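Local coordinates for protein tyrosine--tRNA ligase (Archaeoglobus fulgidus, PDB 2CYB) that catalyses the ATP-dependent attachment of tyrosine to its cognate tRNA, first making tyrosyl-adenylate and then passing the tyrosyl group to the acceptor end, at residues 14-19 / 201-206; 42-47 / 222-227. One frame throughout, in Å; residues are numbered along the deposited sequence.

In the fold
Both contacts tie early parts of the chain to late ones, and they interleave along the sequence: 14-19, 42-47, 201-206, then 222-227. Interaction 1 adds strand 16-18 antiparallel to the edge of the otherwise parallel Rossmann-type sheet, next to strand 200-204. Interaction 2 brings the 'HIGH' loop, between strand 34-39 of that sheet and helix 47-61, against the loop that follows the 'KMSKS' region. Their centres are 23 Å apart, on opposite sides of the chain's centre. Helix 47-61 connects them: it starts at Leu-47, and its Met-51, Thr-52 and Lys-55 pack on strand 200-204. The bound tyrosine is about 9 Å from the side chains of Ile-206 and His-46.

Interaction 1. Residues 14-19 / 201-206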
loop_
_atom_site.group_PDB
_atom_site.type_symbol
_atom_site.label_atom_id
_atom_site.label_comp_id
_atom_site.label_asym_id
_atom_site.label_seq_id
_atom_site.Cartn_x
_atom_site.Cartn_y
_atom_site.Cartn_z
ATOM N N ALA A 14 -18.400 13.547 -24.161
ATOM C CA ALA A 14 -17.286 13.490 -23.226
ATOM C C ALA A 14 -17.296 14.821 -22.498
ATOM O O ALA A 14 -17.563 15.860 -23.098
ATOM C CB ALA A 14 -15.964 13.310 -23.965
ATOM N N GLU A 15 -17.015 14.800 -21.204
ATOM C CA GLU A 15 -16.991 16.039 -20.445
ATOM C C GLU A 15 -15.639 16.728 -20.573
ATOM O O GLU A 15 -15.546 17.957 -20.557
ATOM C CB GLU A 15 -17.291 15.764 -18.970
ATOM C CG GLU A 15 -17.188 16.999 -18.089
ATOM C CD GLU A 15 -17.645 16.751 -16.667
ATOM O OE1 GLU A 15 -17.441 17.643 -15.816
ATOM O OE2 GLU A 15 -18.209 15.669 -16.401
ATOM N N GLU A 16 -14.587 15.934 -20.715
ATOM C CA GLU A 16 -13.247 16.486 -20.817
ATOM C C GLU A 16 -12.304 15.536 -21.531
ATOM O O GLU A 16 -12.477 14.318 -21.483
ATOM C CB GLU A 16 -12.710 16.779 -19.413
ATOM C CG GLU A 16 -11.247 17.183 -19.360
ATOM C CD GLU A 16 -10.711 17.251 -17.939
ATOM O OE1 GLU A 16 -10.747 16.217 -17.233
ATOM O OE2 GLU A 16 -10.250 18.338 -17.531
ATOM N N VAL A 17 -11.319 16.108 -22.215
ATOM C CA VAL A 17 -10.310 15.320 -22.904
ATOM C C VAL A 17 -8.964 15.931 -22.527
ATOM O O VAL A 17 -8.753 17.137 -22.673
ATOM C CB VAL A 17 -10.477 15.357 -24.434
ATOM C CG1 VAL A 17 -9.347 14.571 -25.085
ATOM C CG2 VAL A 17 -11.826 14.767 -24.827
ATOM N N VAL A 18 -8.068 15.097 -22.017
ATOM C CA VAL A 18 -6.745 15.540 -21.602
ATOM C C VAL A 18 -5.667 14.814 -22.403
ATOM O O VAL A 18 -5.284 13.702 -22.055
ATOM C CB VAL A 18 -6.519 15.253 -20.105
ATOM C CG1 VAL A 18 -5.163 15.774 -19.671
ATOM C CG2 VAL A 18 -7.636 15.885 -19.283
ATOM N N THR A 19 -5.192 15.423 -23.488
ATOM C CA THR A 19 -5.649 16.733 -23.943
ATOM C C THR A 19 -6.162 16.564 -25.369
ATOM O O THR A 19 -5.898 15.543 -26.011
ATOM C CB THR A 19 -4.494 17.764 -23.954
ATOM O OG1 THR A 19 -3.481 17.339 -24.874
ATOM C CG2 THR A 19 -3.877 17.898 -22.569
ATOM N N CYS A 201 -6.303 11.122 -21.662
ATOM C CA CYS A 201 -7.470 10.741 -20.876
ATOM C C CYS A 201 -8.767 11.337 -21.424
ATOM O O CYS A 201 -8.804 12.496 -21.843
ATOM C CB CYS A 201 -7.280 11.180 -19.425
ATOM S SG CYS A 201 -5.744 10.552 -18.691
ATOM N N LEU A 202 -9.820 10.526 -21.429
ATOM C CA LEU A 202 -11.134 10.966 -21.892
ATOM C C LEU A 202 -12.095 10.731 -20.735
ATOM O O LEU A 202 -12.274 9.601 -20.287
ATOM C CB LEU A 202 -11.573 10.159 -23.116
ATOM C CG LEU A 202 -12.902 10.593 -23.753
ATOM C CD1 LEU A 202 -12.944 10.143 -25.199
ATOM C CD2 LEU A 202 -14.078 10.017 -22.973
ATOM N N HIS A 203 -12.712 11.797 -20.246
ATOM C CA HIS A 203 -13.620 11.671 -19.116
ATOM C C HIS A 203 -15.085 11.873 -19.469
ATOM O O HIS A 203 -15.444 12.801 -20.189
ATOM C CB HIS A 203 -13.216 12.661 -18.033
ATOM C CG HIS A 203 -11.831 12.439 -17.507
ATOM N ND1 HIS A 203 -10.980 13.475 -17.189
ATOM C CD2 HIS A 203 -11.158 11.299 -17.231
ATOM C CE1 HIS A 203 -9.839 12.983 -16.741
ATOM N NE2 HIS A 203 -9.921 11.665 -16.756
ATOM N N THR A 204 -15.927 10.991 -18.949
ATOM C CA THR A 204 -17.361 11.081 -19.187
ATOM C C THR A 204 -17.993 11.741 -17.966
ATOM O O THR A 204 -17.457 11.676 -16.860
ATOM C CB THR A 204 -17.973 9.692 -19.383
ATOM O OG1 THR A 204 -17.631 8.862 -18.265
ATOM C CG2 THR A 204 -17.441 9.053 -20.656
ATOM N N PRO A 205 -19.137 12.408 -18.152
ATOM C CA PRO A 205 -19.770 13.052 -17.000
ATOM C C PRO A 205 -20.343 12.031 -16.025
ATOM O O PRO A 205 -20.595 10.884 -16.392
ATOM C CB PRO A 205 -20.854 13.919 -17.643
ATOM C CG PRO A 205 -21.217 13.151 -18.877
ATOM C CD PRO A 205 -19.876 12.685 -19.396
ATOM N N ILE A 206 -20.532 12.444 -14.781
ATOM C CA ILE A 206 -21.108 11.554 -13.777
ATOM C C ILE A 206 -22.631 11.688 -13.847
ATOM O O ILE A 206 -23.168 12.782 -13.701
ATOM C CB ILE A 206 -20.632 11.932 -12.359
ATOM C CG1 ILE A 206 -19.106 11.806 -12.269
ATOM C CG2 ILE A 206 -21.319 11.050 -11.331
ATOM C CD1 ILE A 206 -18.566 10.451 -12.685
HETATM O O HOH W 1 -20.011 15.299 -14.180
#
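The carbonyl oxygen of His-203 takes two backbone N-H groups at once. Glu-15 N lies 2.7 Å from His-203 O, in the carbonyl plane, while Glu-16 N reaches the same His-203 O at a longer 3.3 Å, tilted out of that plane. Two consecutive residues thus face one: a classic beta bulge. Beyond it the pairing is regular, with His-203 N bound to Glu-16 O and the backbones of Val-18 and Cys-201 bonded both ways. This is how strand 16-18 adds itself antiparallel to strand 200-204, at the edge of the Rossmann-type sheet.

On one face the side chains of Glu-16 and His-203 run alongside each other in the same direction. Glu-16 CG is anti to the backbone N (chi1 172°), and OE1 comes to the ring edge, where ND1 of His-203 donates to Glu-16 OE1 over 2.8 Å. The acceptor uses its anti lone pair and sits in the ring plane, though the carboxylate is turned 50° from the ring. Arg-181 forms a salt bridge to the same oxygen, and His-184 ND1 bonds NE2 of His-203, so both ring nitrogens are engaged. A leucine in place of His-203 would probably cost Glu-16 OE1 its ND1 donor and leave His-184 ND1 without its mate.

On the face that carries Val-17 and Leu-202, Leu-202 CD2 also reaches Ala-14 CB, just before the strand, at 3.9 Å. From the bulge itself, the extended Glu-15 side chain passes Pro-205, and a water links Glu-15 OE2 (2.9 Å) to Ile-206 N.

Interaction 2. Residues 42-47 / 222-227; sequences SGEIHL and YISVRD
Glu-44 and His-46 belong to the 'HIGH' region, one of the two signature motifs of class I aminoacyl-tRNA synthetases, and both meet Tyr-222 in the loop that follows the other, 'KMSKS'. The contact thus holds the two motif regions together, the Tyr-222 side chain lying about 5 Å from that of Ser-217, which is predicted to bind ATP. Among the polar side chains, the carboxylate of Glu-44 has a partner at each oxygen. Tyr-222 OH donates to Glu-44 OE2 over 2.7 Å; the oxygen lies at the edge of the phenol ring, near its plane, yet the hydroxyl meets the carboxylate from above, 60° out of its plane. The other oxygen, Glu-44 OE1, is 2.9 Å from Ser-224 OG. With a hydroxyl near each oxygen, the carboxylate is probably limited in how it can turn.

Backbone bonds carry the rest of the polar contact, on both sides of the close approach of His-46 to Ser-224. Val-225 N gives a nearly straight bond of 2.9 Å to Ile-45 O, and Leu-47 N reaches Ile-223 O at 3.2 Å in a more bent hydrogen bond. Ser-224 opens a type I turn to Asp-227, whose OD2 accepts from Ser-224 N and also pairs with Lys-235.

The rings of His-46 and Tyr-222 meet obliquely, planes 47° apart, with His-46 CD2 over one face of the phenol. His-46 ND1 caps the start of helix 47-61 by accepting from Gly-48 N.

Apolar packing flanks these bonds. Leu-47 CD1 lies 4.0 Å from Ile-223 CB, and both side chains touch Leu-308 of helix 297-319. Near helix 83-99, where both residues touch Val-96, Val-225 CG2 rests against Ile-45 CB, 3.8 Å away.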
loop_
_atom_site.group_PDB
_atom_site.type_symbol
_atom_site.label_atom_id
_atom_site.label_comp_id
_atom_site.label_asym_id
_atom_site.label_seq_id
_atom_site.Cartn_x
_atom_site.Cartn_y
_atom_site.Cartn_z
ATOM N N SER A 42 -19.081 -5.604 -10.296
ATOM C CA SER A 42 -20.272 -5.219 -9.542
ATOM C C SER A 42 -21.449 -6.135 -9.831
ATOM O O SER A 42 -21.736 -6.451 -10.986
ATOM C CB SER A 42 -20.663 -3.777 -9.877
ATOM O OG SER A 42 -21.895 -3.425 -9.269
ATOM N N GLY A 43 -22.131 -6.564 -8.774
ATOM C CA GLY A 43 -23.277 -7.438 -8.949
ATOM C C GLY A 43 -24.343 -6.782 -9.809
ATOM O O GLY A 43 -25.124 -7.460 -10.476
ATOM N N GLU A 44 -24.372 -5.454 -9.798
ATOM C CA GLU A 44 -25.354 -4.726 -10.583
ATOM C C GLU A 44 -24.727 -3.821 -11.619
ATOM O O GLU A 44 -24.021 -2.876 -11.281
ATOM C CB GLU A 44 -26.244 -3.869 -9.687
ATOM C CG GLU A 44 -27.074 -4.635 -8.685
ATOM C CD GLU A 44 -28.349 -3.898 -8.328
ATOM O OE1 GLU A 44 -29.273 -3.885 -9.168
ATOM O OE2 GLU A 44 -28.422 -3.322 -7.220
ATOM N N ILE A 45 -24.990 -4.115 -12.886
ATOM C CA ILE A 45 -24.495 -3.287 -13.976
ATOM C C ILE A 45 -25.647 -2.314 -14.236
ATOM O O ILE A 45 -26.784 -2.742 -14.415
ATOM C CB ILE A 45 -24.227 -4.132 -15.241
ATOM C CG1 ILE A 45 -23.164 -5.196 -14.950
ATOM C CG2 ILE A 45 -23.778 -3.241 -16.379
ATOM C CD1 ILE A 45 -21.837 -4.632 -14.471
ATOM N N HIS A 46 -25.365 -1.014 -14.240
ATOM C CA HIS A 46 -26.413 -0.020 -14.454
ATOM C C HIS A 46 -26.080 1.003 -15.540
ATOM O O HIS A 46 -25.078 0.875 -16.244
ATOM C CB HIS A 46 -26.724 0.699 -13.138
ATOM C CG HIS A 46 -25.524 1.286 -12.468
ATOM N ND1 HIS A 46 -24.806 2.334 -13.005
ATOM C CD2 HIS A 46 -24.912 0.975 -11.301
ATOM C CE1 HIS A 46 -23.808 2.643 -12.199
ATOM N NE2 HIS A 46 -23.850 1.832 -11.156
ATOM N N LEU A 47 -26.932 2.015 -15.680
ATOM C CA LEU A 47 -26.724 3.037 -16.697
ATOM C C LEU A 47 -25.366 3.705 -16.582
ATOM O O LEU A 47 -24.795 4.125 -17.589
ATOM C CB LEU A 47 -27.832 4.095 -16.635
ATOM C CG LEU A 47 -29.209 3.598 -17.088
ATOM C CD1 LEU A 47 -30.226 4.731 -17.009
ATOM C CD2 LEU A 47 -29.115 3.072 -18.508
ATOM N N TYR A 222 -31.429 4.489 -9.568
ATOM C CA TYR A 222 -30.780 4.197 -10.840
ATOM C C TYR A 222 -31.434 2.978 -11.487
ATOM O O TYR A 222 -32.163 2.234 -10.828
ATOM C CB TYR A 222 -29.288 3.929 -10.613
ATOM C CG TYR A 222 -29.006 2.717 -9.752
ATOM C CD1 TYR A 222 -29.118 1.428 -10.271
ATOM C CD2 TYR A 222 -28.647 2.856 -8.411
ATOM C CE1 TYR A 222 -28.882 0.309 -9.481
ATOM C CE2 TYR A 222 -28.409 1.740 -7.609
ATOM C CZ TYR A 222 -28.529 0.470 -8.151
ATOM O OH TYR A 222 -28.298 -0.640 -7.371
ATOM N N ILE A 223 -31.164 2.776 -12.772
ATOM C CA ILE A 223 -31.716 1.647 -13.517
ATOM C C ILE A 223 -30.642 0.598 -13.801
ATOM O O ILE A 223 -29.575 0.917 -14.323
ATOM C CB ILE A 223 -32.320 2.118 -14.859
ATOM C CG1 ILE A 223 -33.532 3.013 -14.587
ATOM C CG2 ILE A 223 -32.697 0.918 -15.722
ATOM C CD1 ILE A 223 -34.132 3.636 -15.825
ATOM N N SER A 224 -30.935 -0.652 -13.465
ATOM C CA SER A 224 -29.993 -1.746 -13.679
ATOM C C SER A 224 -30.369 -2.526 -14.925
ATOM O O SER A 224 -31.536 -2.549 -15.316
ATOM C CB SER A 224 -30.000 -2.682 -12.469
ATOM O OG SER A 224 -29.846 -1.948 -11.268
ATOM N N VAL A 225 -29.385 -3.170 -15.545
ATOM C CA VAL A 225 -29.631 -3.947 -16.762
ATOM C C VAL A 225 -30.521 -5.147 -16.486
ATOM O O VAL A 225 -30.963 -5.828 -17.411
ATOM C CB VAL A 225 -28.317 -4.481 -17.376
ATOM C CG1 VAL A 225 -27.400 -3.327 -17.736
ATOM C CG2 VAL A 225 -27.640 -5.442 -16.399
ATOM N N ARG A 226 -30.780 -5.402 -15.211
ATOM C CA ARG A 226 -31.601 -6.535 -14.814
ATOM C C ARG A 226 -33.032 -6.116 -14.477
ATOM O O ARG A 226 -33.892 -6.965 -14.261
ATOM C CB ARG A 226 -30.955 -7.229 -13.614
ATOM C CG ARG A 226 -31.290 -8.697 -13.462
ATOM C CD ARG A 226 -30.568 -9.286 -12.253
ATOM N NE ARG A 226 -30.862 -10.703 -12.066
ATOM C CZ ARG A 226 -30.512 -11.660 -12.920
ATOM N NH1 ARG A 226 -29.849 -11.356 -14.029
ATOM N NH2 ARG A 226 -30.826 -12.924 -12.665
ATOM N N ASP A 227 -33.290 -4.810 -14.424
ATOM C CA ASP A 227 -34.638 -4.343 -14.124
ATOM C C ASP A 227 -35.624 -4.799 -15.206
ATOM O O ASP A 227 -35.374 -4.633 -16.403
ATOM C CB ASP A 227 -34.689 -2.813 -14.021
ATOM C CG ASP A 227 -34.117 -2.284 -12.717
ATOM O OD1 ASP A 227 -34.199 -2.990 -11.690
ATOM O OD2 ASP A 227 -33.608 -1.143 -12.713
#